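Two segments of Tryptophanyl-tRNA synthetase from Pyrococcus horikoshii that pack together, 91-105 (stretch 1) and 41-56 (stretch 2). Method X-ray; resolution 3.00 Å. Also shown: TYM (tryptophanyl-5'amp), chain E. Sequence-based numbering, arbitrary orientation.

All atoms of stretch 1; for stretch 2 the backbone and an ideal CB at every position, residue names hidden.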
# COMPACT_ATOMS: atom_id res chain seq x y z
N ILE B 91 13.32 18.50 14.29
CA ILE B 91 13.33 19.66 13.39
C ILE B 91 14.69 19.95 12.74
O ILE B 91 14.75 20.61 11.70
CB ILE B 91 12.75 20.94 14.08
CG1 ILE B 91 12.10 21.87 13.05
CG2 ILE B 91 13.81 21.67 14.91
CD1 ILE B 91 10.84 21.32 12.42
N ILE B 92 15.77 19.44 13.33
CA ILE B 92 17.12 19.67 12.80
C ILE B 92 17.30 19.17 11.36
O ILE B 92 17.83 19.91 10.52
CB ILE B 92 18.24 19.15 13.74
CG1 ILE B 92 18.20 19.91 15.08
CG2 ILE B 92 19.61 19.28 13.08
CD1 ILE B 92 19.34 19.59 16.04
N PRO B 93 16.85 17.93 11.05
CA PRO B 93 16.91 17.48 9.65
C PRO B 93 16.22 18.45 8.68
O PRO B 93 16.71 18.64 7.57
CB PRO B 93 16.15 16.15 9.69
CG PRO B 93 16.34 15.65 11.06
CD PRO B 93 16.32 16.88 11.93
N PHE B 94 15.12 19.05 9.11
CA PHE B 94 14.37 19.99 8.28
C PHE B 94 15.09 21.32 8.05
O PHE B 94 14.96 21.92 6.98
CB PHE B 94 12.97 20.23 8.85
CG PHE B 94 12.07 19.03 8.76
CD1 PHE B 94 11.94 18.15 9.83
CD2 PHE B 94 11.35 18.76 7.60
CE1 PHE B 94 11.11 17.03 9.75
CE2 PHE B 94 10.51 17.65 7.51
CZ PHE B 94 10.40 16.78 8.59
N PHE B 95 15.85 21.76 9.05
CA PHE B 95 16.68 22.96 8.92
C PHE B 95 17.86 22.73 7.97
O PHE B 95 18.25 23.63 7.23
CB PHE B 95 17.20 23.43 10.29
CG PHE B 95 16.26 24.35 11.00
CD1 PHE B 95 15.37 23.87 11.96
CD2 PHE B 95 16.25 25.72 10.71
CE1 PHE B 95 14.50 24.73 12.62
CE2 PHE B 95 15.38 26.58 11.37
CZ PHE B 95 14.50 26.09 12.32
N ALA B 96 18.41 21.52 8.01
CA ALA B 96 19.47 21.12 7.10
C ALA B 96 18.95 21.05 5.67
O ALA B 96 19.63 21.47 4.73
CB ALA B 96 20.05 19.78 7.52
N THR B 97 17.74 20.52 5.51
CA THR B 97 17.09 20.40 4.21
C THR B 97 16.70 21.78 3.66
O THR B 97 16.72 21.99 2.44
CB THR B 97 15.85 19.49 4.28
OG1 THR B 97 16.11 18.39 5.16
CG2 THR B 97 15.53 18.93 2.90
N LYS B 98 16.36 22.70 4.56
CA LYS B 98 16.06 24.09 4.21
C LYS B 98 17.26 24.75 3.56
O LYS B 98 17.15 25.35 2.49
CB LYS B 98 15.62 24.88 5.45
CG LYS B 98 15.41 26.36 5.20
CD LYS B 98 15.51 27.16 6.50
CE LYS B 98 15.40 28.66 6.25
NZ LYS B 98 14.03 29.06 5.81
N TRP B 99 18.41 24.62 4.22
CA TRP B 99 19.66 25.22 3.75
C TRP B 99 20.11 24.63 2.41
O TRP B 99 20.60 25.36 1.55
CB TRP B 99 20.75 25.04 4.80
CG TRP B 99 21.99 25.82 4.50
CD1 TRP B 99 22.26 27.10 4.89
CD2 TRP B 99 23.13 25.38 3.75
NE1 TRP B 99 23.50 27.48 4.43
CE2 TRP B 99 24.05 26.45 3.72
CE3 TRP B 99 23.45 24.19 3.09
CZ2 TRP B 99 25.29 26.36 3.07
CZ3 TRP B 99 24.68 24.10 2.43
CH2 TRP B 99 25.58 25.18 2.43
N LEU B 100 19.94 23.32 2.26
CA LEU B 100 20.33 22.63 1.03
C LEU B 100 19.44 23.01 -0.15
O LEU B 100 19.93 23.16 -1.27
CB LEU B 100 20.34 21.10 1.23
CG LEU B 100 21.41 20.50 2.14
CD1 LEU B 100 21.04 19.08 2.53
CD2 LEU B 100 22.80 20.53 1.50
N GLN B 101 18.14 23.18 0.10
CA GLN B 101 17.22 23.66 -0.94
C GLN B 101 17.55 25.10 -1.32
O GLN B 101 17.51 25.46 -2.50
CB GLN B 101 15.77 23.56 -0.48
CG GLN B 101 14.78 24.13 -1.52
CD GLN B 101 13.33 23.94 -1.07
OE1 GLN B 101 12.92 24.42 0.01
NE2 GLN B 101 12.53 23.25 -1.90
N GLU B 102 17.87 25.91 -0.31
CA GLU B 102 18.20 27.32 -0.50
C GLU B 102 19.40 27.48 -1.44
O GLU B 102 19.27 28.06 -2.52
CB GLU B 102 18.50 27.96 0.85
CG GLU B 102 18.20 29.45 0.94
CD GLU B 102 18.36 29.98 2.35
OE1 GLU B 102 19.51 30.12 2.81
OE2 GLU B 102 17.33 30.27 3.00
N LYS B 103 20.54 26.92 -1.04
CA LYS B 103 21.80 27.13 -1.73
C LYS B 103 21.96 26.36 -3.04
O LYS B 103 22.73 26.76 -3.91
CB LYS B 103 22.98 26.83 -0.79
CG LYS B 103 22.95 27.59 0.54
CD LYS B 103 23.28 29.07 0.38
CE LYS B 103 23.12 29.82 1.70
NZ LYS B 103 23.56 31.24 1.60
N PHE B 104 21.24 25.24 -3.18
CA PHE B 104 21.32 24.42 -4.39
C PHE B 104 20.12 24.57 -5.33
O PHE B 104 20.19 24.18 -6.49
CB PHE B 104 21.51 22.94 -4.04
CG PHE B 104 22.86 22.61 -3.46
CD1 PHE B 104 23.01 22.34 -2.11
CD2 PHE B 104 23.99 22.57 -4.28
CE1 PHE B 104 24.26 22.03 -1.57
CE2 PHE B 104 25.24 22.27 -3.75
CZ PHE B 104 25.37 22.00 -2.39
N GLY B 105 19.03 25.13 -4.81
CA GLY B 105 17.83 25.40 -5.60
C GLY B 105 17.21 24.17 -6.25
O GLY B 105 17.01 24.13 -7.46
N UNK B 41 30.89 25.65 -3.77
CA UNK B 41 29.78 25.60 -4.73
C UNK B 41 28.59 26.44 -4.30
O UNK B 41 27.90 27.02 -5.14
CB UNK B 41 29.33 24.15 -4.93
N UNK B 42 28.35 26.51 -2.99
CA UNK B 42 27.25 27.30 -2.42
C UNK B 42 27.65 28.76 -2.23
O UNK B 42 26.78 29.62 -2.03
CB UNK B 42 26.81 26.71 -1.08
N UNK B 43 28.95 29.02 -2.27
CA UNK B 43 29.53 30.37 -2.17
C UNK B 43 29.17 31.07 -0.86
O UNK B 43 29.01 32.29 -0.82
CB UNK B 43 29.06 31.23 -3.35
N UNK B 44 29.05 30.29 0.22
CA UNK B 44 28.66 30.81 1.53
C UNK B 44 29.23 29.98 2.68
O UNK B 44 29.87 28.95 2.45
CB UNK B 44 27.13 30.86 1.64
N UNK B 45 28.99 30.44 3.91
CA UNK B 45 29.45 29.74 5.11
C UNK B 45 28.47 28.62 5.49
O UNK B 45 27.27 28.72 5.25
CB UNK B 45 29.61 30.72 6.27
N UNK B 46 29.01 27.57 6.10
CA UNK B 46 28.23 26.40 6.51
C UNK B 46 27.46 26.64 7.81
O UNK B 46 27.98 27.29 8.72
CB UNK B 46 29.15 25.19 6.68
N UNK B 47 26.22 26.11 7.90
CA UNK B 47 25.38 26.20 9.10
C UNK B 47 26.01 25.51 10.31
O UNK B 47 26.84 24.62 10.16
CB UNK B 47 24.01 25.59 8.82
N UNK B 48 25.57 25.93 11.50
CA UNK B 48 26.08 25.43 12.78
C UNK B 48 26.24 23.90 12.82
O UNK B 48 27.30 23.40 13.19
CB UNK B 48 25.14 25.87 13.91
N UNK B 49 25.20 23.18 12.42
CA UNK B 49 25.18 21.71 12.49
C UNK B 49 26.07 21.03 11.45
O UNK B 49 26.44 19.87 11.62
CB UNK B 49 23.74 21.21 12.32
N UNK B 50 26.40 21.74 10.37
CA UNK B 50 27.31 21.20 9.36
C UNK B 50 28.78 21.37 9.75
O UNK B 50 29.52 20.39 9.79
CB UNK B 50 27.05 21.88 8.01
N UNK B 51 29.18 22.60 10.04
CA UNK B 51 30.58 22.90 10.36
C UNK B 51 31.05 22.34 11.70
O UNK B 51 32.23 22.06 11.88
CB UNK B 51 30.79 24.42 10.36
N UNK B 52 30.11 22.16 12.64
CA UNK B 52 30.44 21.58 13.94
C UNK B 52 30.24 20.06 13.95
O UNK B 52 30.27 19.43 15.02
CB UNK B 52 29.59 22.23 15.03
N UNK B 53 30.04 19.49 12.76
CA UNK B 53 29.99 18.04 12.53
C UNK B 53 28.92 17.29 13.34
O UNK B 53 29.17 16.19 13.85
CB UNK B 53 31.36 17.44 12.85
N UNK B 54 27.74 17.89 13.46
CA UNK B 54 26.58 17.21 14.01
C UNK B 54 26.09 16.19 12.98
O UNK B 54 25.68 15.09 13.33
CB UNK B 54 25.48 18.21 14.38
N UNK B 55 26.15 16.59 11.71
CA UNK B 55 26.07 15.66 10.60
C UNK B 55 27.45 15.06 10.40
O UNK B 55 28.39 15.76 10.00
CB UNK B 55 25.57 16.34 9.33
N UNK B 56 27.57 13.77 10.70
CA UNK B 56 28.87 13.11 10.81
C UNK B 56 29.10 12.06 9.72
O UNK B 56 30.24 11.74 9.39
CB UNK B 56 29.00 12.45 12.19
P TYM E . 10.64 10.49 13.01
O1P TYM E . 9.31 11.12 12.86
O2P TYM E . 10.89 9.56 14.13
O5' TYM E . 11.76 11.65 13.09
C5' TYM E . 11.80 12.67 12.09
C4' TYM E . 13.23 13.14 11.82
O4' TYM E . 13.87 13.47 13.09
C1' TYM E . 15.11 12.71 13.21
N9 TYM E . 15.28 12.49 14.68
C4 TYM E . 16.21 13.05 15.44
N3 TYM E . 17.23 13.90 15.19
C2 TYM E . 18.03 14.31 16.16
N1 TYM E . 17.87 13.90 17.41
C6 TYM E . 16.87 13.06 17.74
N6 TYM E . 16.72 12.66 19.00
C5 TYM E . 16.01 12.61 16.74
N7 TYM E . 14.96 11.79 16.72
C8 TYM E . 14.51 11.73 15.46
C2' TYM E . 14.87 11.46 12.35
O2' TYM E . 16.11 10.96 11.86
C3' TYM E . 14.07 12.03 11.18
O3' TYM E . 14.96 12.64 10.23
NH3 TYM E . 9.69 6.96 9.67
CA TYM E . 10.25 8.31 9.80
CB TYM E . 9.51 9.26 8.86
CG TYM E . 10.21 9.39 7.48
CD2 TYM E . 11.48 9.91 7.20
CE2 TYM E . 11.69 9.82 5.82
CE3 TYM E . 12.47 10.44 8.02
CD1 TYM E . 9.70 9.03 6.28
NE1 TYM E . 10.61 9.29 5.24
CZ2 TYM E . 12.88 10.27 5.27
CZ3 TYM E . 13.67 10.88 7.46
CH2 TYM E . 13.88 10.80 6.09
C TYM E . 10.09 8.81 11.24
O TYM E . 9.19 8.37 11.96
OPP TYM E . 11.02 9.75 11.62

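Position 41, in the last turn of a helix, directs its CB toward stretch 1, 4.7 Å from Phe104 CE2; an apolar chain of moderate size would suit, and Leu41 is found, with chi1 in m. Position 42 lies closer. Its ideal CB is 3.8 Å from Lys103 CB and 4.0 Å from Trp99 CH2, so a small or beta-branched residue such as Ala, Ser, Thr or Val fits best. It is Thr42: CG2 packs 3.5 Å from Lys103 CB and sits over one face of the Phe104 ring, 4.0 Å from its centroid, in a CH-pi contact, while OG1 is hydrogen-bonded elsewhere in the structure.

Position 43 leaves the helix with positive phi (60°) and has nothing of stretch 1 within reach; Gly, Asn or a flexible polar chain would serve, and Lys43 leads away. At 44 the backbone is extended and the ideal CB is 3.6 Å from Lys103 NZ, which favours a small polar residue or an acid able to accept from the amine. Ser44 accepts a weak hydrogen bond, Lys103 NZ to Ser44 OG at 3.4 Å.

Position 45 points away into open space and tolerates most polar chains; Glu45 forms a salt bridge within its own stretch, to position 51. Position 46 also points away, but a long apolar chain could turn back to the indole: Leu46 CD2 comes to 4.1 Å from Trp99 CH2.

At 47, phi of -61° and psi of 157° precede a helix, and the CB faces Trp99. Ser, Thr, Asp or Pro would suit this N-cap. Pro47 lays CG over the five-membered ring of Trp99, 3.3 Å from its centroid and 7° off the normal, a close CH-pi contact.

Position 48 is out of reach and holds Ile48. Position 49 faces the helix where Ala96 leaves room beside it, inviting a large apolar chain; Phe49 brings CE1 to 3.6 Å from Ala96 CA and CE2 to 3.9 Å from Phe95 CB. Position 50 points toward stretch 1 from farther off, so only a long chain makes contact. Phe50 turns its edge to the face of Trp99, with six-membered ring centroids 5.9 Å apart and planes at 69°.

Positions 51 to 53 are distant and hold Arg51, Arg52 and Lys53; Lys53 has positive phi. Positions 54 and 55 have distant CBs, so large apolar residues are needed to reach the helix. Phe54 CE1 lies 3.6 Å from Ile92 CG2, and Phe55 CZ 3.6 Å from Ala96 CB. Position 56, out of reach, holds Phe56.

Stretch 2 41-56: LTKSELPIFFRRKFFF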
# COMPACT_ATOMS: atom_id res chain seq x y z
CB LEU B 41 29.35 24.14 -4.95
CG LEU B 41 30.27 23.27 -5.80
CD1 LEU B 41 30.28 21.83 -5.29
CD2 LEU B 41 29.88 23.32 -7.27
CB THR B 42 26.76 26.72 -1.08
OG1 THR B 42 27.85 26.63 -0.16
CG2 THR B 42 26.15 25.34 -1.28
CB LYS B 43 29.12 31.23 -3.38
CG LYS B 43 30.24 32.08 -3.98
CD LYS B 43 30.92 31.37 -5.15
CE LYS B 43 30.05 31.38 -6.40
NZ LYS B 43 30.61 30.54 -7.50
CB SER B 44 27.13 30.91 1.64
OG SER B 44 26.52 29.65 1.41
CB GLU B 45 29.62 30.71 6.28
CG GLU B 45 30.52 30.19 7.40
CD GLU B 45 30.24 30.83 8.76
OE1 GLU B 45 30.70 30.28 9.78
OE2 GLU B 45 29.55 31.88 8.81
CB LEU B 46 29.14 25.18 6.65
CG LEU B 46 29.80 24.64 5.38
CD1 LEU B 46 30.99 23.76 5.73
CD2 LEU B 46 28.80 23.88 4.52
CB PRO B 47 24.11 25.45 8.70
CG PRO B 47 24.10 25.46 7.23
CD PRO B 47 25.52 25.42 6.80
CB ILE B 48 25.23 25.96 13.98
CG1 ILE B 48 25.71 25.38 15.31
CG2 ILE B 48 23.72 25.74 13.74
CD1 ILE B 48 24.90 25.81 16.52
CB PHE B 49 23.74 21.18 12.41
CG PHE B 49 22.87 21.90 11.43
CD1 PHE B 49 22.99 21.66 10.06
CD2 PHE B 49 21.91 22.81 11.87
CE1 PHE B 49 22.18 22.33 9.15
CE2 PHE B 49 21.09 23.48 10.96
CZ PHE B 49 21.23 23.24 9.60
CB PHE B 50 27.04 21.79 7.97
CG PHE B 50 25.89 21.14 7.24
CD1 PHE B 50 25.68 19.76 7.32
CD2 PHE B 50 25.03 21.91 6.45
CE1 PHE B 50 24.62 19.16 6.64
CE2 PHE B 50 23.97 21.31 5.77
CZ PHE B 50 23.77 19.94 5.86
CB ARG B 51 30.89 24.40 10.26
CG ARG B 51 29.95 25.33 11.01
CD ARG B 51 30.61 26.68 11.27
NE ARG B 51 29.68 27.80 11.09
CZ ARG B 51 28.88 28.29 12.03
NH1 ARG B 51 28.86 27.76 13.24
NH2 ARG B 51 28.09 29.31 11.75
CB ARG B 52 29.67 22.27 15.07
CG ARG B 52 30.09 23.71 15.29
CD ARG B 52 29.41 24.31 16.50
NE ARG B 52 29.40 25.77 16.46
CZ ARG B 52 28.67 26.55 17.24
NH1 ARG B 52 27.86 26.02 18.16
NH2 ARG B 52 28.73 27.86 17.12
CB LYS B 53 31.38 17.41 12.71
CG LYS B 53 32.36 17.79 11.61
CD LYS B 53 33.78 17.38 11.96
CE LYS B 53 34.76 17.84 10.89
NZ LYS B 53 36.17 17.56 11.26
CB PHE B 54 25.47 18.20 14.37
CG PHE B 54 24.23 17.56 14.93
CD1 PHE B 54 23.04 17.61 14.23
CD2 PHE B 54 24.27 16.89 16.15
CE1 PHE B 54 21.89 17.01 14.74
CE2 PHE B 54 23.12 16.30 16.67
CZ PHE B 54 21.93 16.36 15.96
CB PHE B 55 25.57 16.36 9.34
CG PHE B 55 24.08 16.51 9.29
CD1 PHE B 55 23.44 17.55 9.97
CD2 PHE B 55 23.30 15.62 8.55
CE1 PHE B 55 22.06 17.69 9.92
CE2 PHE B 55 21.92 15.75 8.49
CZ PHE B 55 21.29 16.79 9.18
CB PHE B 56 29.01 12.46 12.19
CG PHE B 56 28.12 11.26 12.39
CD1 PHE B 56 28.66 9.98 12.44
CD2 PHE B 56 26.74 11.41 12.53
CE1 PHE B 56 27.84 8.87 12.62
CE2 PHE B 56 25.91 10.30 12.72
CZ PHE B 56 26.47 9.03 12.77
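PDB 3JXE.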